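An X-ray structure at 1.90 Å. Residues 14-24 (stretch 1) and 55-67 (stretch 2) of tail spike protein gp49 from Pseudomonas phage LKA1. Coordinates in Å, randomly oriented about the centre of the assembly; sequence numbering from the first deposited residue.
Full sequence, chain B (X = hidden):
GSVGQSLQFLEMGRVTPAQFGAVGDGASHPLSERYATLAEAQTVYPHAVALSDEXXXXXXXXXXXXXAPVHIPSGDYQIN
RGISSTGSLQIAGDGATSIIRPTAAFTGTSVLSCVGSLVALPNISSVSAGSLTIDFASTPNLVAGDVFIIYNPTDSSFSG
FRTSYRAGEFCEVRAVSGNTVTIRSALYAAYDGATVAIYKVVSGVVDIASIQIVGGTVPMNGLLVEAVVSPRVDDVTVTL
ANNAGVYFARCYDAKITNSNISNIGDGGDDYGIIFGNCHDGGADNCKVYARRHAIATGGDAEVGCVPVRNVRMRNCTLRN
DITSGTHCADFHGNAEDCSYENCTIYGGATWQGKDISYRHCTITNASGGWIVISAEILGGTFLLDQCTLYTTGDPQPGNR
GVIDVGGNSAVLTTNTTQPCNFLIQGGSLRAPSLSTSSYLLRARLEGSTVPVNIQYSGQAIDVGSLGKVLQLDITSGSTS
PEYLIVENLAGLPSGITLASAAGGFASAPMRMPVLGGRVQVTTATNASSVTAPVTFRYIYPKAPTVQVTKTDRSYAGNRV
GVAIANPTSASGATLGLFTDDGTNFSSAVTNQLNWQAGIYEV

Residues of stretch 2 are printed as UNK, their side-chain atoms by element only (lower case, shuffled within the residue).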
# COMPACT_ATOMS: atom_id res chain seq x y z
N ARG B 14 -13.17 -33.45 -13.20
CA ARG B 14 -13.62 -34.82 -13.43
C ARG B 14 -13.68 -35.21 -14.92
O ARG B 14 -12.98 -36.14 -15.33
CB ARG B 14 -14.98 -35.07 -12.76
CG ARG B 14 -14.94 -35.22 -11.25
CD ARG B 14 -16.22 -35.90 -10.77
NE ARG B 14 -17.31 -34.97 -10.45
CZ ARG B 14 -18.61 -35.27 -10.48
NH1 ARG B 14 -19.52 -34.35 -10.17
NH2 ARG B 14 -19.01 -36.49 -10.83
N VAL B 15 -14.49 -34.52 -15.72
CA VAL B 15 -14.66 -34.89 -17.13
C VAL B 15 -13.84 -34.03 -18.08
O VAL B 15 -13.45 -32.92 -17.74
CB VAL B 15 -16.14 -34.84 -17.58
CG1 VAL B 15 -17.00 -35.73 -16.69
CG2 VAL B 15 -16.66 -33.40 -17.57
N THR B 16 -13.61 -34.54 -19.29
CA THR B 16 -12.92 -33.76 -20.31
C THR B 16 -13.81 -33.62 -21.53
O THR B 16 -14.72 -34.42 -21.72
CB THR B 16 -11.59 -34.40 -20.74
OG1 THR B 16 -11.86 -35.68 -21.34
CG2 THR B 16 -10.66 -34.55 -19.55
N PRO B 17 -13.53 -32.62 -22.39
CA PRO B 17 -14.25 -32.52 -23.66
C PRO B 17 -14.04 -33.79 -24.52
O PRO B 17 -14.96 -34.23 -25.21
CB PRO B 17 -13.60 -31.30 -24.34
CG PRO B 17 -13.03 -30.48 -23.21
CD PRO B 17 -12.59 -31.50 -22.18
N ALA B 18 -12.83 -34.35 -24.50
CA ALA B 18 -12.52 -35.59 -25.23
C ALA B 18 -13.51 -36.71 -24.93
O ALA B 18 -13.93 -37.43 -25.83
CB ALA B 18 -11.09 -36.07 -24.93
N GLN B 19 -13.88 -36.85 -23.66
CA GLN B 19 -14.81 -37.89 -23.24
C GLN B 19 -16.16 -37.70 -23.86
O GLN B 19 -16.96 -38.63 -23.92
CB GLN B 19 -15.01 -37.89 -21.72
CG GLN B 19 -13.80 -38.32 -20.93
CD GLN B 19 -14.10 -38.36 -19.44
OE1 GLN B 19 -14.84 -37.53 -18.92
NE2 GLN B 19 -13.55 -39.36 -18.75
N PHE B 20 -16.45 -36.46 -24.28
CA PHE B 20 -17.72 -36.16 -24.91
C PHE B 20 -17.55 -35.96 -26.40
O PHE B 20 -18.44 -35.40 -27.07
CB PHE B 20 -18.40 -34.97 -24.23
CG PHE B 20 -18.85 -35.26 -22.82
CD1 PHE B 20 -17.97 -35.13 -21.76
CD2 PHE B 20 -20.14 -35.72 -22.56
CE1 PHE B 20 -18.36 -35.42 -20.46
CE2 PHE B 20 -20.55 -36.02 -21.24
CZ PHE B 20 -19.65 -35.87 -20.20
N GLY B 21 -16.42 -36.41 -26.94
CA GLY B 21 -16.23 -36.43 -28.38
C GLY B 21 -15.51 -35.25 -29.04
O GLY B 21 -15.43 -35.20 -30.25
N ALA B 22 -14.96 -34.33 -28.25
CA ALA B 22 -14.24 -33.18 -28.79
C ALA B 22 -13.07 -33.58 -29.69
O ALA B 22 -12.47 -34.67 -29.52
CB ALA B 22 -13.71 -32.30 -27.63
N VAL B 23 -12.71 -32.69 -30.61
CA VAL B 23 -11.51 -32.87 -31.42
C VAL B 23 -10.39 -31.93 -30.93
O VAL B 23 -9.31 -32.38 -30.57
CB VAL B 23 -11.78 -32.62 -32.91
CG1 VAL B 23 -10.52 -32.92 -33.75
CG2 VAL B 23 -12.95 -33.45 -33.38
N GLY B 24 -10.66 -30.62 -30.92
CA GLY B 24 -9.71 -29.66 -30.39
C GLY B 24 -8.39 -29.57 -31.16
O GLY B 24 -7.34 -29.27 -30.57
N UNK B 55 -18.53 -29.83 -33.40
CA UNK B 55 -18.35 -30.92 -32.46
C UNK B 55 -17.68 -30.44 -31.15
O UNK B 55 -18.08 -30.86 -30.06
c UNK B 55 -17.71 -33.66 -35.21
c UNK B 55 -16.98 -33.05 -32.07
c UNK B 55 -17.55 -32.08 -33.13
c UNK B 55 -18.46 -32.80 -34.15
N UNK B 56 -16.69 -29.54 -31.24
CA UNK B 56 -16.01 -29.06 -30.03
C UNK B 56 -16.99 -28.35 -29.11
O UNK B 56 -16.93 -28.50 -27.89
c UNK B 56 -14.86 -28.10 -30.36
o UNK B 56 -13.45 -30.00 -30.76
c UNK B 56 -13.66 -28.80 -31.01
o UNK B 56 -12.95 -28.12 -31.79
N UNK B 57 -17.89 -27.57 -29.70
CA UNK B 57 -18.88 -26.88 -28.88
C UNK B 57 -19.84 -27.89 -28.23
O UNK B 57 -20.10 -27.84 -27.01
c UNK B 57 -22.21 -25.97 -28.91
c UNK B 57 -24.15 -27.26 -29.47
c UNK B 57 -20.89 -25.41 -28.86
c UNK B 57 -19.68 -25.84 -29.69
c UNK B 57 -24.31 -25.58 -27.73
c UNK B 57 -22.81 -26.97 -29.68
c UNK B 57 -20.91 -24.45 -27.88
c UNK B 57 -24.88 -26.57 -28.51
c UNK B 57 -22.99 -25.29 -27.94
n UNK B 57 -22.17 -24.36 -27.34
N UNK B 58 -20.37 -28.79 -29.05
CA UNK B 58 -21.28 -29.81 -28.54
C UNK B 58 -20.63 -30.61 -27.39
O UNK B 58 -21.25 -30.84 -26.35
c UNK B 58 -21.75 -30.75 -29.69
N UNK B 59 -19.37 -30.99 -27.58
CA UNK B 59 -18.65 -31.74 -26.54
C UNK B 59 -18.42 -30.94 -25.25
O UNK B 59 -18.61 -31.45 -24.14
c UNK B 59 -17.30 -32.29 -27.10
N UNK B 60 -18.00 -29.68 -25.40
CA UNK B 60 -17.71 -28.84 -24.25
C UNK B 60 -18.99 -28.53 -23.51
O UNK B 60 -19.03 -28.60 -22.30
c UNK B 60 -17.08 -27.53 -24.69
c UNK B 60 -15.00 -27.47 -23.36
c UNK B 60 -15.13 -26.31 -25.58
c UNK B 60 -15.56 -27.52 -24.77
N UNK B 61 -20.04 -28.19 -24.26
CA UNK B 61 -21.34 -27.92 -23.62
C UNK B 61 -21.86 -29.14 -22.89
O UNK B 61 -22.39 -29.02 -21.77
c UNK B 61 -23.69 -26.97 -23.96
o UNK B 61 -23.13 -24.68 -23.51
c UNK B 61 -23.49 -25.76 -23.05
n UNK B 61 -23.69 -25.95 -21.75
c UNK B 61 -22.39 -27.40 -24.63
N UNK B 62 -21.72 -30.31 -23.50
CA UNK B 62 -22.18 -31.56 -22.87
C UNK B 62 -21.38 -31.87 -21.61
O UNK B 62 -21.93 -32.37 -20.60
c UNK B 62 -22.12 -32.75 -23.86
N UNK B 63 -20.09 -31.57 -21.65
CA UNK B 63 -19.25 -31.77 -20.47
C UNK B 63 -19.71 -30.88 -19.32
O UNK B 63 -19.86 -31.33 -18.18
c UNK B 63 -17.76 -31.49 -20.80
N UNK B 64 -19.92 -29.59 -19.62
CA UNK B 64 -20.48 -28.67 -18.63
C UNK B 64 -21.81 -29.20 -18.12
O UNK B 64 -22.06 -29.20 -16.91
c UNK B 64 -20.64 -27.25 -19.21
c UNK B 64 -19.26 -26.60 -19.41
c UNK B 64 -21.52 -26.40 -18.32
N UNK B 65 -22.67 -29.65 -19.03
CA UNK B 65 -24.00 -30.12 -18.68
C UNK B 65 -23.98 -31.33 -17.76
O UNK B 65 -24.96 -31.61 -17.08
c UNK B 65 -24.80 -30.46 -19.94
o UNK B 65 -25.83 -29.35 -21.80
c UNK B 65 -25.29 -29.21 -20.68
o UNK B 65 -25.13 -28.10 -20.15
N UNK B 66 -22.87 -32.06 -17.76
CA UNK B 66 -22.77 -33.22 -16.91
C UNK B 66 -22.86 -32.85 -15.42
O UNK B 66 -23.17 -33.71 -14.59
c UNK B 66 -21.45 -33.98 -17.17
o UNK B 66 -20.36 -33.37 -16.47
N UNK B 67 -22.57 -31.59 -15.07
CA UNK B 67 -22.54 -31.21 -13.67
C UNK B 67 -21.23 -31.49 -12.94
O UNK B 67 -21.02 -31.04 -11.80

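Position 55 opens the helix with four side-chain carbons, forked at the first, one arm two carbons long; the short arm comes to 3.2 Å from Gly21 O and 4.3 Å from Val23 CG2. This is Ile55, a beta-branched side chain that fills the space beside the loop.

Position 56 has two carbons, the second carrying two oxygens, and one oxygen faces the backbone amides of the loop. This is Asp56. Its OD1 accepts hydrogen bonds from Val23 N at 2.8 Å and Gly24 N at 2.9 Å; a short carboxylate suits two neighbouring N-H groups.

Position 57, beyond reach of stretch 1, carries one carbon and then fused five- and six-membered rings holding eight carbons and a nitrogen, which only Trp57 can supply. The large, mostly apolar side chain suits a buried place, and its NE1 is hydrogen-bonded elsewhere in the structure. Position 58, a single carbon without contact to the loop, is Ala58, small and apolar where it is buried.

Position 59 again has one carbon, but this CB points toward the loop, 3.3 Å from both Phe20 O and Ala22 N and 3.6 Å from Ala22 CB. Ala59 is small enough to let the backbones approach closely.

Position 60 has four carbons forked at the second, and the chain's end lies 3.6 Å from Pro17 CG. This is Leu60, long enough to bring CD2 back to Pro17 although its CA-to-CB bond points away.

Position 61, three carbons with an oxygen and a nitrogen on the third, does not touch the loop. It is Gln61; its NE2 donates to position 65, one turn on.

Position 62 has one carbon, its CB 3.8 Å from Phe20 CD2: Ala62. Position 63 also has one. The CA of position 63 sits over one face of the Phe20 ring, 3.9 Å from the ring centroid, in a CH-pi contact, and the CB of position 63 meets Val15 CG2 at 3.9 Å: Ala63. Small side chains leave room for the ring against the helix.

Position 64, one carbon bearing two more, is Val64, apolar and only partly exposed, turned away from the loop. Position 65, two carbons ending in two oxygens, is Asp65, whose OD1 accepts from Gln61 NE2 at 3.0 Å.

Position 66, a carbon then an oxygen, lies near Phe20 CZ: Ser66, whose OG donates to Ala63 O at 2.7 Å. Position 67 has no side chain. Gly67 takes positive phi, and a CB there would jam against the preceding carbonyl oxygen.

The contact thus combines close apolar packing, with Phe20 lying along small alanines, and the Asp56 carboxylate, which fastens the loop at Val23 and Gly24.

Stretch 2, residues 55-67: IDWAALQAAVDSG
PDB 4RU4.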